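PDB 5XEA: envelope glycoprotein from Thogoto virus, which probably attaches the virus to a host-cell receptor and later induces fusion of the virion with the host membrane. Local coordinates for residues 28-33 with 245-250; 23-28 with 205-210; 104-109 with 136-141. All coordinates share one frame; numbering follows the deposited sequence.

Contact 1 of 3, residues 28-33 with 245-250; sequences YSATRY and YNFSKD. With NAG (2-acetamido-2-deoxy-beta-D-glucopyranose), chain F.
Asn246, paired with Thr31 between two antiparallel strands, carries an N-linked glycan: its ND2 is joined to C1 of an N-acetylglucosamine by a 1.4 Å bond. Strands 24-35 and 243-247 are neighbours in a six-stranded antiparallel sheet of this gp64-like fusion protein. Asn246 and Thr31 project from the same face; CG of Asn246 is anti to the backbone N (chi1 -175°). Beta-branched Thr31 suits an extended strand, and its OG1 is hydrogen-bonded to Glu201.

Thr31 and Asn246 form the hydrogen-bonded pair. Thr31 N donates to Asn246 O at 2.9 Å, and Asn246 N returns a bond to Thr31 O. Toward Ser248 the ladder weakens: Ser248 N to Ser29 O is a weak bond of 3.4 Å.

The opposite face, with Ala30, Arg32, Tyr245 and Phe247, holds the non-hydrogen-bonded pairs. Arg32 runs side by side with Tyr245, both pointing the same way, and its CD lies 3.5 Å from Tyr245 CE1; the aliphatic part of the arginine thus packs against the ring. Their polar ends converge on Asp226, which takes a salt bridge from Arg32 NH1 and a hydrogen bond from Tyr245 OH, while Glu200 pairs with Arg32 NH2.

Phe247 is met by two carbons. Alanine, with just a methyl group, lets the ring close against the neighbouring strand: Ala30 CB lies over one face, offset toward the rim, in a CH-pi contact 3.9 Å from the Phe247 ring centroid. Tyr28 CB comes in at the ring's edge, in its plane, 3.7 Å from Phe247 CD1.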
loop_
_atom_site.group_PDB
_atom_site.type_symbol
_atom_site.label_atom_id
_atom_site.label_comp_id
_atom_site.label_asym_id
_atom_site.label_seq_id
_atom_site.Cartn_x
_atom_site.Cartn_y
_atom_site.Cartn_z
ATOM N N TYR B 28 -14.334 -25.062 -8.740
ATOM C CA TYR B 28 -13.835 -25.203 -10.100
ATOM C C TYR B 28 -12.642 -26.147 -10.134
ATOM O O TYR B 28 -11.752 -26.083 -9.280
ATOM C CB TYR B 28 -13.434 -23.846 -10.677
ATOM C CG TYR B 28 -14.595 -23.006 -11.146
ATOM C CD1 TYR B 28 -15.833 -23.580 -11.403
ATOM C CD2 TYR B 28 -14.454 -21.638 -11.339
ATOM C CE1 TYR B 28 -16.904 -22.810 -11.839
ATOM C CE2 TYR B 28 -15.515 -20.861 -11.774
ATOM C CZ TYR B 28 -16.736 -21.451 -12.021
ATOM O OH TYR B 28 -17.792 -20.680 -12.456
ATOM N N SER B 29 -12.636 -27.034 -11.120
ATOM C CA SER B 29 -11.472 -27.859 -11.371
ATOM C C SER B 29 -10.482 -27.083 -12.225
ATOM O O SER B 29 -10.861 -26.393 -13.177
ATOM C CB SER B 29 -11.867 -29.164 -12.059
ATOM O OG SER B 29 -12.323 -30.112 -11.111
ATOM N N ALA B 30 -9.208 -27.191 -11.872
ATOM C CA ALA B 30 -8.175 -26.518 -12.640
ATOM C C ALA B 30 -6.859 -27.256 -12.482
ATOM O O ALA B 30 -6.622 -27.954 -11.491
ATOM C CB ALA B 30 -8.014 -25.053 -12.213
ATOM N N THR B 31 -6.012 -27.095 -13.490
ATOM C CA THR B 31 -4.615 -27.482 -13.396
ATOM C C THR B 31 -3.844 -26.293 -12.835
ATOM O O THR B 31 -3.881 -25.198 -13.404
ATOM C CB THR B 31 -4.063 -27.891 -14.760
ATOM O OG1 THR B 31 -4.888 -28.917 -15.330
ATOM C CG2 THR B 31 -2.650 -28.416 -14.613
ATOM N N ARG B 32 -3.174 -26.504 -11.713
ATOM C CA ARG B 32 -2.409 -25.466 -11.052
ATOM C C ARG B 32 -0.925 -25.758 -11.202
ATOM O O ARG B 32 -0.485 -26.893 -10.990
ATOM C CB ARG B 32 -2.776 -25.370 -9.578
ATOM C CG ARG B 32 -2.116 -24.209 -8.897
ATOM C CD ARG B 32 -2.502 -24.151 -7.462
ATOM N NE ARG B 32 -1.808 -25.169 -6.701
ATOM C CZ ARG B 32 -2.177 -25.547 -5.488
ATOM N NH1 ARG B 32 -3.238 -24.990 -4.919
ATOM N NH2 ARG B 32 -1.495 -26.484 -4.846
ATOM N N TYR B 33 -0.160 -24.732 -11.555
ATOM C CA TYR B 33 1.293 -24.808 -11.647
ATOM C C TYR B 33 1.896 -23.866 -10.615
ATOM O O TYR B 33 1.632 -22.660 -10.649
ATOM C CB TYR B 33 1.773 -24.430 -13.043
ATOM C CG TYR B 33 1.202 -25.261 -14.159
ATOM C CD1 TYR B 33 1.871 -26.390 -14.625
ATOM C CD2 TYR B 33 0.002 -24.912 -14.765
ATOM C CE1 TYR B 33 1.350 -27.159 -15.662
ATOM C CE2 TYR B 33 -0.523 -25.665 -15.799
ATOM C CZ TYR B 33 0.154 -26.790 -16.244
ATOM O OH TYR B 33 -0.371 -27.539 -17.274
ATOM N N TYR B 245 -2.922 -21.045 -13.480
ATOM C CA TYR B 245 -4.087 -21.913 -13.470
ATOM C C TYR B 245 -4.575 -22.124 -14.893
ATOM O O TYR B 245 -4.461 -21.240 -15.750
ATOM C CB TYR B 245 -5.227 -21.336 -12.616
ATOM C CG TYR B 245 -4.860 -21.139 -11.169
ATOM C CD1 TYR B 245 -5.117 -22.119 -10.226
ATOM C CD2 TYR B 245 -4.242 -19.965 -10.745
ATOM C CE1 TYR B 245 -4.773 -21.938 -8.899
ATOM C CE2 TYR B 245 -3.900 -19.779 -9.418
ATOM C CZ TYR B 245 -4.168 -20.766 -8.506
ATOM O OH TYR B 245 -3.826 -20.584 -7.193
ATOM N N ASN B 246 -5.099 -23.324 -15.138
ATOM C CA ASN B 246 -5.822 -23.637 -16.366
ATOM C C ASN B 246 -7.152 -24.246 -15.925
ATOM O O ASN B 246 -7.202 -25.407 -15.503
ATOM C CB ASN B 246 -5.033 -24.579 -17.267
ATOM C CG ASN B 246 -5.712 -24.811 -18.596
ATOM O OD1 ASN B 246 -6.343 -23.913 -19.149
ATOM N ND2 ASN B 246 -5.589 -26.022 -19.117
ATOM N N PHE B 247 -8.208 -23.436 -15.977
ATOM C CA PHE B 247 -9.547 -23.850 -15.586
ATOM C C PHE B 247 -10.231 -24.512 -16.773
ATOM O O PHE B 247 -10.162 -24.002 -17.898
ATOM C CB PHE B 247 -10.380 -22.650 -15.126
ATOM C CG PHE B 247 -9.960 -22.078 -13.804
ATOM C CD1 PHE B 247 -10.602 -22.454 -12.636
ATOM C CD2 PHE B 247 -8.937 -21.148 -13.730
ATOM C CE1 PHE B 247 -10.225 -21.926 -11.420
ATOM C CE2 PHE B 247 -8.559 -20.615 -12.515
ATOM C CZ PHE B 247 -9.202 -21.010 -11.355
ATOM N N SER B 248 -10.894 -25.638 -16.519
ATOM C CA SER B 248 -11.755 -26.231 -17.537
ATOM C C SER B 248 -12.799 -25.213 -17.963
ATOM O O SER B 248 -13.516 -24.658 -17.122
ATOM C CB SER B 248 -12.425 -27.495 -17.001
ATOM O OG SER B 248 -13.075 -28.197 -18.044
ATOM N N LYS B 249 -12.868 -24.941 -19.266
ATOM C CA LYS B 249 -13.710 -23.846 -19.724
ATOM C C LYS B 249 -15.155 -24.266 -19.950
ATOM O O LYS B 249 -16.034 -23.399 -19.979
ATOM C CB LYS B 249 -13.128 -23.220 -20.996
ATOM C CG LYS B 249 -13.435 -23.958 -22.279
ATOM C CD LYS B 249 -12.923 -23.178 -23.484
ATOM C CE LYS B 249 -12.986 -24.025 -24.748
ATOM N NZ LYS B 249 -12.064 -25.199 -24.688
ATOM N N ASP B 250 -15.431 -25.562 -20.093
ATOM C CA ASP B 250 -16.816 -26.036 -20.100
ATOM C C ASP B 250 -17.366 -26.206 -18.690
ATOM O O ASP B 250 -18.121 -27.139 -18.405
ATOM C CB ASP B 250 -16.927 -27.336 -20.897
ATOM C CG ASP B 250 -16.042 -28.452 -20.355
ATOM O OD1 ASP B 250 -15.697 -28.445 -19.154
ATOM O OD2 ASP B 250 -15.702 -29.359 -21.143
HETATM C C1 NAG F . -6.198 -26.368 -20.372
HETATM C C2 NAG F . -5.156 -26.793 -21.406
HETATM C C3 NAG F . -5.837 -27.269 -22.684
HETATM C C4 NAG F . -6.863 -28.355 -22.373
HETATM C C5 NAG F . -7.832 -27.865 -21.300
HETATM C C6 NAG F . -8.788 -28.939 -20.837
HETATM C C7 NAG F . -2.906 -25.863 -21.706
HETATM C C8 NAG F . -2.107 -24.645 -22.057
HETATM N N2 NAG F . -4.233 -25.710 -21.705
HETATM O O3 NAG F . -4.825 -27.744 -23.565
HETATM O O4 NAG F . -7.625 -28.686 -23.528
HETATM O O5 NAG F . -7.105 -27.439 -20.141
HETATM O O6 NAG F . -8.131 -29.888 -20.007
HETATM O O7 NAG F . -2.374 -26.933 -21.429
#

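Contact 2 of 3, residues 23-28 with 205-210; sequences VSKKLY and SCFVDP
Ser24 with Val208, and Lys26 with Cys206, are the hydrogen-bonded pairs of two central neighbours in an antiparallel sheet, and each pair exchanges two backbone bonds. Val208 N to Ser24 O is the straightest, at 2.8 Å with 173° at the hydrogen. Between these pairs Lys25 faces Phe207 without backbone bonds, and CA-H groups supplement the ladder, as where Ser205 CA lies 3.3 Å from Lys26 O.

Carbon contacts occur on both faces. On one, the Lys25 chain crosses the Phe207 ring at a slant, with CB 3.6 Å from Phe207 CE1. Lysine suits this place because its methylenes can pack beside an aromatic while its amine continues past it; NZ ends near Ser205 CB. On the other face, Lys26 CG rests 3.7 Å from Val208 CG2. Val208 CG2, anti to its own carbonyl carbon, also comes 3.2 Å from Tyr28 OH, the two side chains crossing at about a right angle. At the strand end Val23 CB packs against the carboxylate carbon of Asp209.

Sulfur supplies a third kind of interaction. Cys206 SG approaches the Tyr28 ring obliquely, 4.8 Å from its centroid and 3.8 Å from CD2. The same sulfur is in a disulfide with Cys224.

Phe207 also meets Trp404 edge-to-face and Phe294 of a second subunit, and Val23 packs on Arg300 of that subunit. The chemistry thus implies that backbone bonds hold the pair and the disulfide ties strand 197-209 to its other neighbour, while Val23 and Phe207 also pack on the second subunit.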
loop_
_atom_site.group_PDB
_atom_site.type_symbol
_atom_site.label_atom_id
_atom_site.label_comp_id
_atom_site.label_asym_id
_atom_site.label_seq_id
_atom_site.Cartn_x
_atom_site.Cartn_y
_atom_site.Cartn_z
ATOM N N VAL B 23 -25.328 -14.409 -6.806
ATOM C CA VAL B 23 -23.949 -14.875 -6.666
ATOM C C VAL B 23 -23.966 -16.248 -6.007
ATOM O O VAL B 23 -24.630 -16.445 -4.987
ATOM C CB VAL B 23 -23.088 -13.874 -5.869
ATOM C CG1 VAL B 23 -23.779 -13.406 -4.595
ATOM C CG2 VAL B 23 -21.741 -14.505 -5.520
ATOM N N SER B 24 -23.246 -17.205 -6.596
ATOM C CA SER B 24 -23.231 -18.582 -6.119
ATOM C C SER B 24 -21.800 -19.075 -5.937
ATOM O O SER B 24 -20.863 -18.589 -6.580
ATOM C CB SER B 24 -23.969 -19.522 -7.081
ATOM O OG SER B 24 -23.352 -19.554 -8.354
ATOM N N LYS B 25 -21.657 -20.076 -5.067
ATOM C CA LYS B 25 -20.364 -20.655 -4.730
ATOM C C LYS B 25 -20.073 -21.856 -5.622
ATOM O O LYS B 25 -20.922 -22.739 -5.782
ATOM C CB LYS B 25 -20.330 -21.068 -3.258
ATOM C CG LYS B 25 -18.977 -21.587 -2.795
ATOM C CD LYS B 25 -18.996 -22.009 -1.331
ATOM C CE LYS B 25 -17.615 -22.471 -0.853
ATOM N NZ LYS B 25 -17.070 -23.624 -1.622
ATOM N N LYS B 26 -18.869 -21.885 -6.199
ATOM C CA LYS B 26 -18.433 -22.951 -7.089
ATOM C C LYS B 26 -17.168 -23.615 -6.558
ATOM O O LYS B 26 -16.371 -22.999 -5.839
ATOM C CB LYS B 26 -18.141 -22.431 -8.505
ATOM C CG LYS B 26 -19.195 -21.529 -9.107
ATOM C CD LYS B 26 -20.381 -22.319 -9.615
ATOM C CE LYS B 26 -21.368 -21.411 -10.338
ATOM N NZ LYS B 26 -22.634 -22.124 -10.671
ATOM N N LEU B 27 -16.993 -24.880 -6.927
ATOM C CA LEU B 27 -15.719 -25.577 -6.820
ATOM C C LEU B 27 -15.282 -25.857 -8.251
ATOM O O LEU B 27 -15.819 -26.752 -8.910
ATOM C CB LEU B 27 -15.830 -26.853 -6.000
ATOM C CG LEU B 27 -14.937 -26.833 -4.760
ATOM C CD1 LEU B 27 -15.390 -25.730 -3.817
ATOM C CD2 LEU B 27 -14.931 -28.182 -4.060
ATOM N N TYR B 28 -14.334 -25.062 -8.740
ATOM C CA TYR B 28 -13.835 -25.203 -10.100
ATOM C C TYR B 28 -12.642 -26.147 -10.134
ATOM O O TYR B 28 -11.752 -26.083 -9.280
ATOM C CB TYR B 28 -13.434 -23.846 -10.677
ATOM C CG TYR B 28 -14.595 -23.006 -11.146
ATOM C CD1 TYR B 28 -15.833 -23.580 -11.403
ATOM C CD2 TYR B 28 -14.454 -21.638 -11.339
ATOM C CE1 TYR B 28 -16.904 -22.810 -11.839
ATOM C CE2 TYR B 28 -15.515 -20.861 -11.774
ATOM C CZ TYR B 28 -16.736 -21.451 -12.021
ATOM O OH TYR B 28 -17.792 -20.680 -12.456
ATOM N N SER B 205 -12.286 -22.999 -4.701
ATOM C CA SER B 205 -13.513 -22.311 -4.344
ATOM C C SER B 205 -13.521 -20.912 -4.947
ATOM O O SER B 205 -12.565 -20.141 -4.780
ATOM C CB SER B 205 -13.669 -22.248 -2.826
ATOM O OG SER B 205 -12.547 -21.630 -2.216
ATOM N N CYS B 206 -14.584 -20.609 -5.679
ATOM C CA CYS B 206 -14.824 -19.303 -6.269
ATOM C C CYS B 206 -16.263 -18.898 -5.992
ATOM O O CYS B 206 -17.157 -19.748 -5.927
ATOM C CB CYS B 206 -14.600 -19.303 -7.788
ATOM S SG CYS B 206 -12.975 -19.842 -8.336
ATOM N N PHE B 207 -16.483 -17.597 -5.833
ATOM C CA PHE B 207 -17.823 -17.032 -5.847
ATOM C C PHE B 207 -18.044 -16.399 -7.211
ATOM O O PHE B 207 -17.245 -15.562 -7.647
ATOM C CB PHE B 207 -18.007 -16.027 -4.715
ATOM C CG PHE B 207 -18.091 -16.678 -3.365
ATOM C CD1 PHE B 207 -19.252 -17.364 -2.973
ATOM C CD2 PHE B 207 -17.016 -16.648 -2.507
ATOM C CE1 PHE B 207 -19.327 -17.981 -1.740
ATOM C CE2 PHE B 207 -17.083 -17.261 -1.272
ATOM C CZ PHE B 207 -18.255 -17.939 -0.884
ATOM N N VAL B 208 -19.084 -16.841 -7.911
ATOM C CA VAL B 208 -19.352 -16.383 -9.265
ATOM C C VAL B 208 -20.612 -15.541 -9.240
ATOM O O VAL B 208 -21.664 -15.988 -8.769
ATOM C CB VAL B 208 -19.468 -17.539 -10.264
ATOM C CG1 VAL B 208 -19.910 -16.998 -11.606
ATOM C CG2 VAL B 208 -18.124 -18.229 -10.406
ATOM N N ASP B 209 -20.497 -14.324 -9.750
ATOM C CA ASP B 209 -21.545 -13.310 -9.659
ATOM C C ASP B 209 -21.968 -12.976 -11.079
ATOM O O ASP B 209 -21.290 -12.187 -11.759
ATOM C CB ASP B 209 -21.025 -12.076 -8.920
ATOM C CG ASP B 209 -22.143 -11.195 -8.362
ATOM O OD1 ASP B 209 -23.272 -11.274 -8.894
ATOM O OD2 ASP B 209 -21.884 -10.421 -7.392
ATOM N N PRO B 210 -23.044 -13.585 -11.588
ATOM C CA PRO B 210 -23.505 -13.265 -12.947
ATOM C C PRO B 210 -24.162 -11.899 -13.073
ATOM O O PRO B 210 -24.343 -11.428 -14.206
ATOM C CB PRO B 210 -24.511 -14.390 -13.250
ATOM C CG PRO B 210 -25.011 -14.786 -11.908
ATOM C CD PRO B 210 -23.849 -14.658 -10.966
#

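Contact 3 of 3, residues 104-109 with 136-141; sequences YACLGQ and CNIDWR
Cys136 meets Cys106 through a disulfide, which joins strand 133-156 to the end of a short 3-10 turn in the loop that follows strand 95-99. The two SG atoms, of Cys106 and Cys136, are 2.0 Å apart, and the torsion about the bond is 92°, close to the relaxed right angle of a disulfide. Cys136 SG is anti to its backbone N (chi1 172°), which places it to meet Cys106. The bridge is buried, with Cys106 packing on Val51 and Tyr53 of strand 40-56.

Asn137 turns its side chain away from the loop. Its amide suits that other side of the strand, where ND2 is hydrogen-bonded to Asp97, and its backbone N is 4.0 Å from Cys106 SG.

Ile138 points back toward the loop. Its CG1, anti to the carbonyl carbon, lies 3.8 Å from Cys106 SG, while CD1 extends to within 3.7 Å of Ala105 O. A branched aliphatic residue suits both its extended backbone and the apolar surroundings of the sulfur.

Beyond this point the strand leaves the loop, and along residues 136-141 backbone hydrogen bonds link it with strands 40-56 and 95-99. A disulfide thus fastens a loop to a strand of the antiparallel sheet, a feature common in secreted or extracellular domains.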
loop_
_atom_site.group_PDB
_atom_site.type_symbol
_atom_site.label_atom_id
_atom_site.label_comp_id
_atom_site.label_asym_id
_atom_site.label_seq_id
_atom_site.Cartn_x
_atom_site.Cartn_y
_atom_site.Cartn_z
ATOM N N TYR B 104 53.660 2.693 -20.238
ATOM C CA TYR B 104 53.289 1.663 -21.204
ATOM C C TYR B 104 52.067 0.867 -20.757
ATOM O O TYR B 104 51.308 0.373 -21.597
ATOM C CB TYR B 104 54.503 0.739 -21.397
ATOM C CG TYR B 104 54.446 -0.296 -22.502
ATOM C CD1 TYR B 104 54.462 0.078 -23.840
ATOM C CD2 TYR B 104 54.457 -1.658 -22.204
ATOM C CE1 TYR B 104 54.449 -0.875 -24.859
ATOM C CE2 TYR B 104 54.443 -2.622 -23.216
ATOM C CZ TYR B 104 54.440 -2.221 -24.540
ATOM O OH TYR B 104 54.425 -3.164 -25.544
ATOM N N ALA B 105 51.858 0.734 -19.445
ATOM C CA ALA B 105 50.750 -0.082 -18.944
ATOM C C ALA B 105 49.388 0.471 -19.334
ATOM O O ALA B 105 48.418 -0.290 -19.368
ATOM C CB ALA B 105 50.830 -0.213 -17.423
ATOM N N CYS B 106 49.291 1.772 -19.605
ATOM C CA CYS B 106 48.051 2.402 -20.040
ATOM C C CYS B 106 47.702 2.119 -21.491
ATOM O O CYS B 106 46.668 2.602 -21.956
ATOM C CB CYS B 106 48.142 3.918 -19.868
ATOM S SG CYS B 106 47.641 4.520 -18.277
ATOM N N LEU B 107 48.553 1.423 -22.232
ATOM C CA LEU B 107 48.322 1.176 -23.645
ATOM C C LEU B 107 47.956 -0.291 -23.844
ATOM O O LEU B 107 48.207 -1.135 -22.985
ATOM C CB LEU B 107 49.562 1.563 -24.464
ATOM C CG LEU B 107 50.095 2.988 -24.209
ATOM C CD1 LEU B 107 51.290 3.349 -25.096
ATOM C CD2 LEU B 107 48.985 4.022 -24.359
ATOM N N GLY B 108 47.321 -0.588 -24.971
ATOM C CA GLY B 108 46.964 -1.963 -25.260
ATOM C C GLY B 108 45.971 -2.587 -24.297
ATOM O O GLY B 108 45.538 -1.947 -23.337
ATOM N N GLN B 109 45.626 -3.851 -24.536
ATOM C CA GLN B 109 44.527 -4.488 -23.826
ATOM C C GLN B 109 44.875 -4.697 -22.358
ATOM O O GLN B 109 45.956 -5.192 -22.024
ATOM C CB GLN B 109 44.183 -5.825 -24.485
ATOM C CG GLN B 109 42.753 -5.921 -25.021
ATOM C CD GLN B 109 42.292 -7.360 -25.215
ATOM O OE1 GLN B 109 42.808 -8.084 -26.068
ATOM N NE2 GLN B 109 41.316 -7.781 -24.416
ATOM N N CYS B 136 50.791 7.700 -16.288
ATOM C CA CYS B 136 49.726 6.714 -16.384
ATOM C C CYS B 136 49.145 6.481 -14.994
ATOM O O CYS B 136 49.886 6.257 -14.030
ATOM C CB CYS B 136 50.261 5.402 -16.982
ATOM S SG CYS B 136 49.130 3.979 -16.984
ATOM N N ASN B 137 47.827 6.570 -14.885
ATOM C CA ASN B 137 47.145 6.156 -13.664
ATOM C C ASN B 137 46.046 5.189 -14.048
ATOM O O ASN B 137 45.228 5.493 -14.926
ATOM C CB ASN B 137 46.573 7.354 -12.892
ATOM C CG ASN B 137 47.579 7.964 -11.933
ATOM O OD1 ASN B 137 47.860 7.400 -10.873
ATOM N ND2 ASN B 137 48.128 9.124 -12.299
ATOM N N ILE B 138 46.048 4.013 -13.419
ATOM C CA ILE B 138 44.983 3.036 -13.578
ATOM C C ILE B 138 44.508 2.587 -12.202
ATOM O O ILE B 138 45.326 2.237 -11.341
ATOM C CB ILE B 138 45.438 1.807 -14.383
ATOM C CG1 ILE B 138 46.086 2.207 -15.705
ATOM C CG2 ILE B 138 44.257 0.827 -14.595
ATOM C CD1 ILE B 138 46.525 1.005 -16.498
ATOM N N ASP B 139 43.183 2.543 -12.012
ATOM C CA ASP B 139 42.617 1.914 -10.822
ATOM C C ASP B 139 41.307 1.245 -11.205
ATOM O O ASP B 139 40.743 1.479 -12.280
ATOM C CB ASP B 139 42.434 2.918 -9.670
ATOM C CG ASP B 139 42.326 2.235 -8.297
ATOM O OD1 ASP B 139 42.455 0.982 -8.225
ATOM O OD2 ASP B 139 42.095 2.957 -7.300
ATOM N N TRP B 140 40.837 0.371 -10.321
ATOM C CA TRP B 140 39.719 -0.503 -10.640
ATOM C C TRP B 140 38.654 -0.413 -9.563
ATOM O O TRP B 140 38.950 -0.146 -8.398
ATOM C CB TRP B 140 40.183 -1.973 -10.780
ATOM C CG TRP B 140 41.063 -2.187 -11.960
ATOM C CD1 TRP B 140 42.402 -1.899 -12.051
ATOM C CD2 TRP B 140 40.668 -2.683 -13.240
ATOM N NE1 TRP B 140 42.865 -2.212 -13.303
ATOM C CE2 TRP B 140 41.823 -2.675 -14.063
ATOM C CE3 TRP B 140 39.452 -3.142 -13.778
ATOM C CZ2 TRP B 140 41.800 -3.112 -15.389
ATOM C CZ3 TRP B 140 39.424 -3.567 -15.089
ATOM C CH2 TRP B 140 40.602 -3.557 -15.885
ATOM N N ARG B 141 37.409 -0.670 -9.965
ATOM C CA ARG B 141 36.335 -0.969 -9.025
ATOM C C ARG B 141 35.667 -2.261 -9.469
ATOM O O ARG B 141 35.599 -2.567 -10.665
ATOM C CB ARG B 141 35.284 0.150 -8.925
ATOM C CG ARG B 141 34.388 0.276 -10.160
ATOM C CD ARG B 141 33.684 1.634 -10.218
ATOM N NE ARG B 141 32.951 1.883 -8.971
ATOM C CZ ARG B 141 31.635 1.741 -8.825
ATOM N NH1 ARG B 141 30.880 1.353 -9.841
ATOM N NH2 ARG B 141 31.068 1.990 -7.653
#

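Overall arrangement
Contacts 1 and 2 share strand 24-35 and Tyr28: within one antiparallel sheet, strand 243-247 flanks it on one side and strand 197-209 on the other, and the contact centres are about 14 Å apart. Both are partly buried backbone ladders, but contact 1 carries a glycan and touches no other subunit, whereas contact 2 packs against a second subunit. Contact 3 is a different case. Its centre lies about 61 Å from that of contact 1 and 69 Å from that of contact 2, in another sheet, where a buried disulfide replaces cross-segment hydrogen bonds in joining a loop to a strand.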